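Endonuclease V (Homo sapiens, PDB 6OZE) probably cleaves inosine-containing RNA in a metal-ion-dependent reaction, as an endoribonuclease of the RNase H-like clan. Local coordinates at residues A[187-201]-A[213-225]. The protein carries 4 engineered substitutions. Numbering follows the deposited sequence. Where two conformers were deposited one is given.
Engineered in segment 213-225: Ser217 (natural residue Cys), Ala218 (natural residue Cys), Ser220 (natural residue Cys).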
loop_
_atom_site.group_PDB
_atom_site.type_symbol
_atom_site.label_atom_id
_atom_site.label_comp_id
_atom_site.label_asym_id
_atom_site.label_seq_id
_atom_site.Cartn_x
_atom_site.Cartn_y
_atom_site.Cartn_z
ATOM N N MET A 187 5.967 -10.504 3.343
ATOM C CA MET A 187 5.537 -11.838 2.958
ATOM C C MET A 187 5.118 -11.832 1.498
ATOM O O MET A 187 4.509 -10.868 1.030
ATOM C CB MET A 187 4.332 -12.275 3.800
ATOM C CG MET A 187 4.556 -12.199 5.297
ATOM S SD MET A 187 5.432 -13.643 5.888
ATOM C CE MET A 187 4.405 -14.845 5.088
ATOM N N ALA A 188 5.427 -12.906 0.786
ATOM C CA ALA A 188 4.861 -13.121 -0.533
ATOM C C ALA A 188 3.564 -13.882 -0.315
ATOM O O ALA A 188 3.544 -14.875 0.423
ATOM C CB ALA A 188 5.813 -13.937 -1.412
ATOM N N LEU A 189 2.491 -13.424 -0.941
ATOM C CA LEU A 189 1.172 -13.988 -0.705
ATOM C C LEU A 189 0.546 -14.367 -2.032
ATOM O O LEU A 189 0.457 -13.543 -2.942
ATOM C CB LEU A 189 0.273 -12.939 -0.035
ATOM C CG LEU A 189 -1.226 -13.261 -0.027
ATOM C CD1 LEU A 189 -1.515 -14.472 0.850
ATOM C CD2 LEU A 189 -2.027 -12.030 0.421
ATOM N N ARG A 190 0.129 -15.625 -2.150
ATOM C CA ARG A 190 -0.725 -15.996 -3.270
ATOM C C ARG A 190 -2.136 -15.522 -2.946
ATOM O O ARG A 190 -2.757 -15.968 -1.980
ATOM C CB ARG A 190 -0.685 -17.499 -3.530
ATOM C CG ARG A 190 -1.577 -17.883 -4.698
ATOM C CD ARG A 190 -1.189 -19.253 -5.233
ATOM N NE ARG A 190 -1.980 -19.651 -6.390
ATOM C CZ ARG A 190 -1.607 -20.601 -7.246
ATOM N NH1 ARG A 190 -0.449 -21.231 -7.076
ATOM N NH2 ARG A 190 -2.381 -20.918 -8.276
ATOM N N SER A 191 -2.635 -14.572 -3.728
ATOM C CA SER A 191 -3.919 -13.967 -3.421
ATOM C C SER A 191 -5.087 -14.582 -4.178
ATOM O O SER A 191 -6.228 -14.186 -3.946
ATOM C CB SER A 191 -3.848 -12.470 -3.697
ATOM O OG SER A 191 -3.451 -12.264 -5.039
ATOM N N HIS A 192 -4.841 -15.543 -5.068
ATOM C CA HIS A 192 -5.914 -16.077 -5.895
ATOM C C HIS A 192 -5.532 -17.480 -6.337
ATOM O O HIS A 192 -4.365 -17.743 -6.621
ATOM C CB HIS A 192 -6.163 -15.176 -7.116
ATOM C CG HIS A 192 -7.430 -15.479 -7.850
ATOM N ND1 HIS A 192 -7.503 -16.426 -8.849
ATOM C CD2 HIS A 192 -8.672 -14.952 -7.739
ATOM C CE1 HIS A 192 -8.737 -16.471 -9.320
ATOM N NE2 HIS A 192 -9.466 -15.586 -8.663
ATOM N N ASP A 193 -6.527 -18.373 -6.397
ATOM C CA ASP A 193 -6.254 -19.762 -6.749
ATOM C C ASP A 193 -5.701 -19.900 -8.162
ATOM O O ASP A 193 -4.968 -20.854 -8.447
ATOM C CB ASP A 193 -7.529 -20.600 -6.631
ATOM C CG ASP A 193 -7.857 -20.993 -5.201
ATOM O OD1 ASP A 193 -7.037 -20.750 -4.295
ATOM O OD2 ASP A 193 -8.955 -21.561 -4.990
ATOM N N ARG A 194 -6.058 -18.986 -9.062
ATOM C CA ARG A 194 -5.758 -19.145 -10.479
ATOM C C ARG A 194 -4.607 -18.268 -10.961
ATOM O O ARG A 194 -4.425 -18.120 -12.173
ATOM C CB ARG A 194 -7.011 -18.909 -11.326
ATOM C CG ARG A 194 -7.982 -20.084 -11.333
ATOM C CD ARG A 194 -9.203 -19.797 -12.192
ATOM N NE ARG A 194 -10.107 -18.842 -11.559
ATOM C CZ ARG A 194 -11.095 -19.185 -10.737
ATOM N NH1 ARG A 194 -11.305 -20.462 -10.449
ATOM N NH2 ARG A 194 -11.872 -18.252 -10.203
ATOM N N SER A 195 -3.830 -17.685 -10.053
ATOM C CA SER A 195 -2.697 -16.840 -10.410
ATOM C C SER A 195 -1.465 -17.337 -9.673
ATOM O O SER A 195 -1.527 -17.577 -8.468
ATOM C CB SER A 195 -2.957 -15.391 -9.997
ATOM O OG SER A 195 -2.858 -15.248 -8.590
ATOM N N THR A 196 -0.352 -17.465 -10.384
ATOM C CA THR A 196 0.875 -17.929 -9.750
ATOM C C THR A 196 1.735 -16.801 -9.192
ATOM O O THR A 196 2.562 -17.057 -8.309
ATOM C CB THR A 196 1.691 -18.782 -10.730
ATOM O OG1 THR A 196 2.970 -19.085 -10.156
ATOM C CG2 THR A 196 1.886 -18.049 -12.040
ATOM N N ARG A 197 1.547 -15.571 -9.664
ATOM C CA ARG A 197 2.410 -14.458 -9.273
ATOM C C ARG A 197 1.930 -13.874 -7.947
ATOM O O ARG A 197 0.779 -13.437 -7.857
ATOM C CB ARG A 197 2.384 -13.388 -10.354
ATOM C CG ARG A 197 3.386 -12.264 -10.152
ATOM C CD ARG A 197 3.329 -11.262 -11.301
ATOM N NE ARG A 197 3.296 -9.877 -10.833
ATOM C CZ ARG A 197 3.002 -8.834 -11.604
ATOM N NH1 ARG A 197 2.994 -7.609 -11.094
ATOM N NH2 ARG A 197 2.712 -9.012 -12.885
ATOM N N PRO A 198 2.754 -13.860 -6.909
ATOM C CA PRO A 198 2.284 -13.426 -5.592
ATOM C C PRO A 198 2.246 -11.908 -5.481
ATOM O O PRO A 198 2.783 -11.165 -6.313
ATOM C CB PRO A 198 3.337 -13.997 -4.637
ATOM C CG PRO A 198 4.582 -14.053 -5.456
ATOM C CD PRO A 198 4.148 -14.345 -6.875
ATOM N N LEU A 199 1.576 -11.448 -4.430
ATOM C CA LEU A 199 1.714 -10.073 -3.988
ATOM C C LEU A 199 2.780 -10.010 -2.907
ATOM O O LEU A 199 3.058 -10.991 -2.220
ATOM C CB LEU A 199 0.405 -9.586 -3.379
ATOM C CG LEU A 199 -0.884 -9.846 -4.140
ATOM C CD1 LEU A 199 -2.059 -9.406 -3.274
ATOM C CD2 LEU A 199 -0.879 -9.087 -5.447
ATOM N N TYR A 200 3.389 -8.844 -2.753
ATOM C CA TYR A 200 4.423 -8.660 -1.740
ATOM C C TYR A 200 3.872 -7.712 -0.684
ATOM O O TYR A 200 3.636 -6.521 -0.953
ATOM C CB TYR A 200 5.726 -8.171 -2.369
ATOM C CG TYR A 200 6.237 -9.176 -3.357
ATOM C CD1 TYR A 200 6.991 -10.268 -2.935
ATOM C CD2 TYR A 200 5.904 -9.100 -4.701
ATOM C CE1 TYR A 200 7.436 -11.215 -3.824
ATOM C CE2 TYR A 200 6.347 -10.048 -5.598
ATOM C CZ TYR A 200 7.114 -11.109 -5.155
ATOM O OH TYR A 200 7.560 -12.060 -6.041
ATOM N N ILE A 201 3.652 -8.244 0.513
ATOM C CA ILE A 201 2.939 -7.549 1.578
ATOM C C ILE A 201 3.940 -7.121 2.639
ATOM O O ILE A 201 4.799 -7.909 3.041
ATOM C CB ILE A 201 1.885 -8.478 2.211
ATOM C CG1 ILE A 201 0.983 -9.104 1.132
ATOM C CG2 ILE A 201 1.091 -7.720 3.293
ATOM C CD1 ILE A 201 0.327 -8.105 0.221
ATOM N N VAL A 213 -1.140 -9.750 6.247
ATOM C CA VAL A 213 -1.230 -10.744 5.183
ATOM C C VAL A 213 -2.610 -11.381 5.172
ATOM O O VAL A 213 -3.202 -11.598 4.107
ATOM C CB VAL A 213 -0.093 -11.770 5.327
ATOM C CG1 VAL A 213 -0.294 -12.953 4.375
ATOM C CG2 VAL A 213 1.222 -11.094 5.064
ATOM N N ARG A 214 -3.142 -11.694 6.354
ATOM C CA ARG A 214 -4.475 -12.279 6.427
ATOM C C ARG A 214 -5.536 -11.306 5.925
ATOM O O ARG A 214 -6.475 -11.713 5.230
ATOM C CB ARG A 214 -4.770 -12.725 7.850
ATOM C CG ARG A 214 -3.853 -13.842 8.315
ATOM C CD ARG A 214 -4.459 -14.621 9.467
ATOM N NE ARG A 214 -5.032 -13.747 10.487
ATOM C CZ ARG A 214 -6.333 -13.517 10.631
ATOM N NH1 ARG A 214 -6.756 -12.704 11.589
ATOM N NH2 ARG A 214 -7.207 -14.099 9.815
ATOM N N LEU A 215 -5.416 -10.026 6.277
ATOM C CA LEU A 215 -6.381 -9.045 5.793
ATOM C C LEU A 215 -6.318 -8.926 4.278
ATOM O O LEU A 215 -7.355 -8.843 3.606
ATOM C CB LEU A 215 -6.091 -7.667 6.407
ATOM C CG LEU A 215 -6.980 -6.532 5.902
ATOM C CD1 LEU A 215 -8.436 -6.824 6.219
ATOM C CD2 LEU A 215 -6.531 -5.205 6.526
ATOM N N THR A 216 -5.106 -8.896 3.719
ATOM C CA THR A 216 -4.987 -8.804 2.266
ATOM C C THR A 216 -5.656 -9.996 1.591
ATOM O O THR A 216 -6.363 -9.840 0.586
ATOM C CB THR A 216 -3.509 -8.710 1.887
ATOM O OG1 THR A 216 -2.942 -7.561 2.530
ATOM C CG2 THR A 216 -3.362 -8.518 0.381
ATOM N N SER A 217 -5.436 -11.200 2.125
ATOM C CA SER A 217 -6.127 -12.368 1.586
ATOM C C SER A 217 -7.640 -12.205 1.675
ATOM O O SER A 217 -8.362 -12.502 0.711
ATOM C CB SER A 217 -5.675 -13.645 2.305
ATOM O OG SER A 217 -6.073 -14.791 1.577
ATOM N N ALA A 218 -8.138 -11.726 2.819
ATOM C CA ALA A 218 -9.575 -11.584 3.014
ATOM C C ALA A 218 -10.181 -10.568 2.055
ATOM O O ALA A 218 -11.367 -10.673 1.706
ATOM C CB ALA A 218 -9.853 -11.184 4.462
ATOM N N CYS A 219 -9.379 -9.606 1.608
ATOM C CA CYS A 219 -9.850 -8.561 0.709
ATOM C C CYS A 219 -9.686 -8.910 -0.759
ATOM O O CYS A 219 -10.033 -8.086 -1.609
ATOM C CB CYS A 219 -9.134 -7.233 1.004
ATOM S SG CYS A 219 -9.626 -6.508 2.548
ATOM N N SER A 220 -9.223 -10.112 -1.090
ATOM C CA SER A 220 -8.903 -10.480 -2.466
ATOM C C SER A 220 -10.039 -11.306 -3.065
ATOM O O SER A 220 -10.254 -12.459 -2.681
ATOM C CB SER A 220 -7.575 -11.232 -2.532
ATOM O OG SER A 220 -6.509 -10.376 -2.153
ATOM N N ARG A 221 -10.771 -10.709 -3.995
ATOM C CA ARG A 221 -11.749 -11.400 -4.821
ATOM C C ARG A 221 -11.115 -11.852 -6.130
ATOM O O ARG A 221 -11.394 -12.953 -6.623
ATOM C CB ARG A 221 -12.914 -10.437 -5.090
ATOM C CG ARG A 221 -13.998 -10.947 -6.012
ATOM C CD ARG A 221 -15.132 -9.930 -6.099
ATOM N NE ARG A 221 -15.863 -9.830 -4.838
ATOM C CZ ARG A 221 -16.570 -8.770 -4.456
ATOM N NH1 ARG A 221 -16.641 -7.698 -5.233
ATOM N NH2 ARG A 221 -17.200 -8.780 -3.289
ATOM N N PHE A 222 -10.253 -11.014 -6.690
ATOM C CA PHE A 222 -9.362 -11.308 -7.797
ATOM C C PHE A 222 -7.930 -11.282 -7.257
ATOM O O PHE A 222 -7.710 -11.262 -6.041
ATOM C CB PHE A 222 -9.630 -10.302 -8.927
ATOM C CG PHE A 222 -11.070 -10.250 -9.355
ATOM C CD1 PHE A 222 -11.589 -11.214 -10.208
ATOM C CD2 PHE A 222 -11.913 -9.249 -8.896
ATOM C CE1 PHE A 222 -12.919 -11.171 -10.605
ATOM C CE2 PHE A 222 -13.241 -9.201 -9.285
ATOM C CZ PHE A 222 -13.745 -10.165 -10.143
ATOM N N ARG A 223 -6.938 -11.274 -8.154
ATOM C CA ARG A 223 -5.557 -11.293 -7.677
ATOM C C ARG A 223 -5.206 -10.006 -6.936
ATOM O O ARG A 223 -4.561 -10.038 -5.884
ATOM C CB ARG A 223 -4.579 -11.564 -8.824
ATOM C CG ARG A 223 -3.127 -11.656 -8.366
ATOM C CD ARG A 223 -2.134 -11.545 -9.524
ATOM N NE ARG A 223 -0.795 -11.207 -9.038
ATOM C CZ ARG A 223 -0.154 -10.077 -9.312
ATOM N NH1 ARG A 223 -0.713 -9.160 -10.092
ATOM N NH2 ARG A 223 1.058 -9.865 -8.813
ATOM N N ILE A 224 -5.626 -8.859 -7.453
ATOM C CA ILE A 224 -5.360 -7.594 -6.767
ATOM C C ILE A 224 -6.447 -7.371 -5.717
ATOM O O ILE A 224 -7.639 -7.388 -6.067
ATOM C CB ILE A 224 -5.344 -6.457 -7.778
ATOM C CG1 ILE A 224 -4.348 -6.765 -8.895
ATOM C CG2 ILE A 224 -5.029 -5.126 -7.088
ATOM C CD1 ILE A 224 -2.936 -6.973 -8.398
ATOM N N PRO A 225 -6.086 -7.137 -4.450
ATOM C CA PRO A 225 -7.101 -6.939 -3.406
ATOM C C PRO A 225 -8.072 -5.834 -3.781
ATOM O O PRO A 225 -7.689 -4.819 -4.358
ATOM C CB PRO A 225 -6.279 -6.560 -2.171
ATOM C CG PRO A 225 -4.901 -7.084 -2.449
ATOM C CD PRO A 225 -4.712 -7.035 -3.931
HETATM O O HOH W 1 -8.980 -14.241 -4.621
#
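Val213 of the helix pushes its CG2 methyl into the notch between Met187 and Ile201, neighbours on two antiparallel strands; Met187 CG lies 3.5 Å from it, and Ile201 CG2 closes the other side. One turn on, Thr216 CG2 rests in the groove formed by Leu189 CD2, at 3.8 Å, and Ile201 CD1, which meets it tip to tip. Leu199 fills the next hollow: its CD1 butts against Pro225 CD at 3.6 Å, while CD2 lies over one face of the Arg223 guanidinium.

Arg223 is the long ridge of the contact. With CG anti to the backbone N (chi1 -177°) and the chain extended to NE, it runs to the loop joining the strands. There NE donates to Arg197 O (3.0 Å, 162°) from above the carbonyl plane, NH2 adds a weak bond to Pro198 O, and Arg197 CD lies over the opposite face, its NH1 held by Lys147 O. Cutting this residue back to an alanine is likely to leave Arg197 O without this donor and open a gap beside Leu199. Behind the ridge, Ser191 OG donates to Arg223 O at 2.6 Å, on a lone pair.

Helix 209-218 thus lies along strands 184-189 and 199-205 of the mixed sheet, consistent with an RNase H-like fold; adjoining strand 142-146 extends the floor, Val145 meeting Pro225, the N-cap of helix 226-242.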